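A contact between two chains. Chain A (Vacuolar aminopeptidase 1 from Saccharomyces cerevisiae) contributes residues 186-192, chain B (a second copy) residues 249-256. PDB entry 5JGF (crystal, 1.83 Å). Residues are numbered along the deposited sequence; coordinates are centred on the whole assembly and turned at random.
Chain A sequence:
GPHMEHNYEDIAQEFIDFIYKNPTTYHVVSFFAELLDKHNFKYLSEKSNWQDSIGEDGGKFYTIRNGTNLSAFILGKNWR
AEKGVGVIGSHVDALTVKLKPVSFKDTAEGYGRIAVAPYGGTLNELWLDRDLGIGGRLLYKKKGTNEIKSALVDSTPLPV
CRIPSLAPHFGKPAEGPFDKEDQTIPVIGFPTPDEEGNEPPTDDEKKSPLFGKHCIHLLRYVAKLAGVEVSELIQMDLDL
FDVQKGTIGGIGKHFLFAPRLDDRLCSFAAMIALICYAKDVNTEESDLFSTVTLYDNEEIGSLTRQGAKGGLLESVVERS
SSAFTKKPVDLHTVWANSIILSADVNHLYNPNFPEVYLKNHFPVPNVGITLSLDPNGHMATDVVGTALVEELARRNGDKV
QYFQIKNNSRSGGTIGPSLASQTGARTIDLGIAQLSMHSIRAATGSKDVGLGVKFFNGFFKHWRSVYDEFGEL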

# COMPACT_ATOMS: atom_id res chain seq x y z
N PRO A 186 19.64 -2.21 -31.90
CA PRO A 186 20.05 -3.19 -32.91
C PRO A 186 21.56 -3.44 -32.90
O PRO A 186 22.35 -2.50 -32.87
CB PRO A 186 19.60 -2.55 -34.23
CG PRO A 186 18.51 -1.60 -33.82
CD PRO A 186 19.04 -1.03 -32.54
N VAL A 187 21.93 -4.71 -32.94
CA VAL A 187 23.33 -5.12 -32.98
C VAL A 187 23.58 -5.37 -34.47
O VAL A 187 22.87 -6.15 -35.10
CB VAL A 187 23.57 -6.41 -32.18
CG1 VAL A 187 24.97 -6.93 -32.42
CG2 VAL A 187 23.36 -6.13 -30.70
N ILE A 188 24.59 -4.70 -35.02
CA ILE A 188 24.87 -4.83 -36.44
C ILE A 188 26.11 -5.64 -36.79
O ILE A 188 26.29 -6.05 -37.94
CB ILE A 188 24.96 -3.41 -37.08
CG1 ILE A 188 24.92 -3.51 -38.60
CG2 ILE A 188 26.23 -2.71 -36.61
CD1 ILE A 188 24.59 -2.20 -39.28
N GLY A 189 26.97 -5.90 -35.81
CA GLY A 189 28.15 -6.68 -36.10
C GLY A 189 29.13 -6.82 -34.96
O GLY A 189 28.86 -6.42 -33.83
N PHE A 190 30.27 -7.43 -35.26
CA PHE A 190 31.34 -7.63 -34.30
C PHE A 190 32.60 -7.72 -35.16
O PHE A 190 33.09 -8.81 -35.47
CB PHE A 190 31.16 -8.94 -33.52
CG PHE A 190 32.00 -9.02 -32.28
CD1 PHE A 190 31.50 -8.56 -31.06
CD2 PHE A 190 33.31 -9.48 -32.33
CE1 PHE A 190 32.30 -8.56 -29.92
CE2 PHE A 190 34.11 -9.49 -31.19
CZ PHE A 190 33.61 -9.03 -29.99
N PRO A 191 33.13 -6.56 -35.58
CA PRO A 191 34.33 -6.47 -36.42
C PRO A 191 35.64 -6.92 -35.80
O PRO A 191 35.82 -6.90 -34.58
CB PRO A 191 34.35 -4.99 -36.81
CG PRO A 191 33.79 -4.32 -35.61
CD PRO A 191 32.61 -5.21 -35.26
N THR A 192 36.56 -7.33 -36.67
CA THR A 192 37.88 -7.77 -36.26
C THR A 192 38.89 -6.90 -36.99
O THR A 192 38.59 -6.36 -38.06
CB THR A 192 38.13 -9.25 -36.63
OG1 THR A 192 37.95 -9.43 -38.04
CG2 THR A 192 37.15 -10.15 -35.88
N GLY B 249 23.83 -13.38 -40.71
CA GLY B 249 23.46 -11.98 -40.60
C GLY B 249 24.55 -11.04 -40.12
O GLY B 249 25.67 -11.46 -39.83
N GLY B 250 24.18 -9.77 -40.03
CA GLY B 250 25.13 -8.75 -39.61
C GLY B 250 25.63 -8.09 -40.87
O GLY B 250 25.78 -8.74 -41.90
N ILE B 251 25.91 -6.79 -40.80
CA ILE B 251 26.38 -6.07 -41.98
C ILE B 251 27.68 -6.66 -42.53
O ILE B 251 27.99 -6.50 -43.71
CB ILE B 251 26.58 -4.57 -41.65
CG1 ILE B 251 26.64 -3.77 -42.95
CG2 ILE B 251 27.86 -4.38 -40.85
CD1 ILE B 251 26.56 -2.27 -42.74
N GLY B 252 28.44 -7.34 -41.67
CA GLY B 252 29.69 -7.96 -42.08
C GLY B 252 29.59 -9.47 -42.04
O GLY B 252 30.60 -10.18 -42.12
N LYS B 253 28.37 -9.97 -41.91
CA LYS B 253 28.07 -11.40 -41.85
C LYS B 253 28.82 -12.13 -40.73
O LYS B 253 29.29 -13.25 -40.91
CB LYS B 253 28.38 -12.05 -43.21
CG LYS B 253 27.56 -11.46 -44.35
CD LYS B 253 27.75 -12.21 -45.65
CE LYS B 253 26.94 -11.56 -46.76
NZ LYS B 253 27.03 -12.32 -48.04
N HIS B 254 28.88 -11.48 -39.57
CA HIS B 254 29.55 -12.02 -38.39
C HIS B 254 28.65 -12.94 -37.57
O HIS B 254 29.12 -13.63 -36.67
CB HIS B 254 30.00 -10.87 -37.48
CG HIS B 254 30.97 -9.93 -38.11
ND1 HIS B 254 30.82 -8.56 -38.06
CD2 HIS B 254 32.13 -10.15 -38.78
CE1 HIS B 254 31.83 -7.98 -38.68
NE2 HIS B 254 32.64 -8.93 -39.13
N PHE B 255 27.35 -12.93 -37.87
CA PHE B 255 26.40 -13.75 -37.10
C PHE B 255 25.63 -14.80 -37.87
O PHE B 255 25.53 -14.76 -39.10
CB PHE B 255 25.37 -12.86 -36.41
CG PHE B 255 25.95 -11.78 -35.55
CD1 PHE B 255 25.96 -10.46 -35.98
CD2 PHE B 255 26.50 -12.09 -34.31
CE1 PHE B 255 26.49 -9.46 -35.18
CE2 PHE B 255 27.03 -11.09 -33.50
CZ PHE B 255 27.03 -9.78 -33.94
N LEU B 256 25.05 -15.72 -37.11
CA LEU B 256 24.22 -16.79 -37.64
C LEU B 256 22.95 -16.75 -36.80
O LEU B 256 23.00 -16.93 -35.58
CB LEU B 256 24.92 -18.14 -37.49
CG LEU B 256 24.22 -19.39 -38.06
CD1 LEU B 256 25.25 -20.49 -38.26
CD2 LEU B 256 23.12 -19.86 -37.12
O HOH W 1 28.40 -8.33 -38.96

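How does chain B begin its approach to chain A? At B:Gly249 it does so without touching the other stretch: this residue pairs with B:Phe255 through two backbone hydrogen bonds, B:Gly249 N to B:Phe255 O at 2.7 Å and B:Phe255 N to B:Gly249 O at 3.0 Å. The pairing closes the base of a loop, and what follows is presented to A:Ile188 and its neighbours. B:Gly250 comes next, its CA 5.0 Å from the CA of A:Ile188 and 3.4 Å from A:Ile188 O. Its phi of 99° and psi of 146° call for glycine, since a CB would be jammed against the carbonyl of B:Gly249, and an ideal CB would also lie 3.0 Å from B:Phe255 CD1.

What fixes the tip of the loop to the strand of chain A? A type I turn runs from B:Gly250 to B:Lys253, closed by a hydrogen bond from B:Lys253 N to B:Gly250 O at 2.9 Å. The amide of B:Ile251 takes no part in that bond, and B:Ile251 N donates to A:Ile188 O at 3.0 Å, a direct backbone hydrogen bond between the stretches. The CA-to-CB bond of B:Ile251 points toward chain A, and B:Ile251 CB meets A:Ile188 CG1 at 3.6 Å. Although the CA-to-CB bond of A:Ile188 points sideways, the end of its extended t,t side chain comes nearer, so polar backbone and apolar side chains meet at the same pair of residues.

How do the next residues take part when B:Lys253 turns away? A water does part of the work. It donates to A:Ile188 O at 3.3 Å and accepts from B:Gly252 N at 2.9 Å and from B:His254 N at 3.2 Å, linking the carbonyl already used by B:Ile251 to two more amides of the loop. At B:Gly252 an ideal CB would clash with B:His254 CE1, at 2.8 Å, so the absence of a side chain leaves room for the imidazole. B:Lys253 is exposed and has no contact with the other stretch. B:His254 points toward it in the m rotamer, bringing ND1 to 3.1 Å from A:Phe190 N. A:Gly189 lies at the ring edge, its CA 3.8 Å from B:His254 ND1; an ideal CB there would sit a tight 3.3 Å from that nitrogen, so glycine suits this close approach.

What fills the buried end of the contact? The CA-to-CB bond of B:Phe255, also in the m rotamer, points toward chain A, and the ring comes within reach of A:Val187 through A:Phe190. The flat ring reaches A:Gly189 closely, with B:Phe255 CE1 only 3.4 Å from A:Gly189 CA, an approach to bare backbone. Its tip meets two apolar side chains: B:Phe255 CZ lies 3.8 Å from A:Val187 CG1 and 4.2 Å from A:Phe190 CB. The outer part of the A:Phe190 side chain leads away. B:Leu256 lies beyond reach, and together the two stretches bury 362 Å².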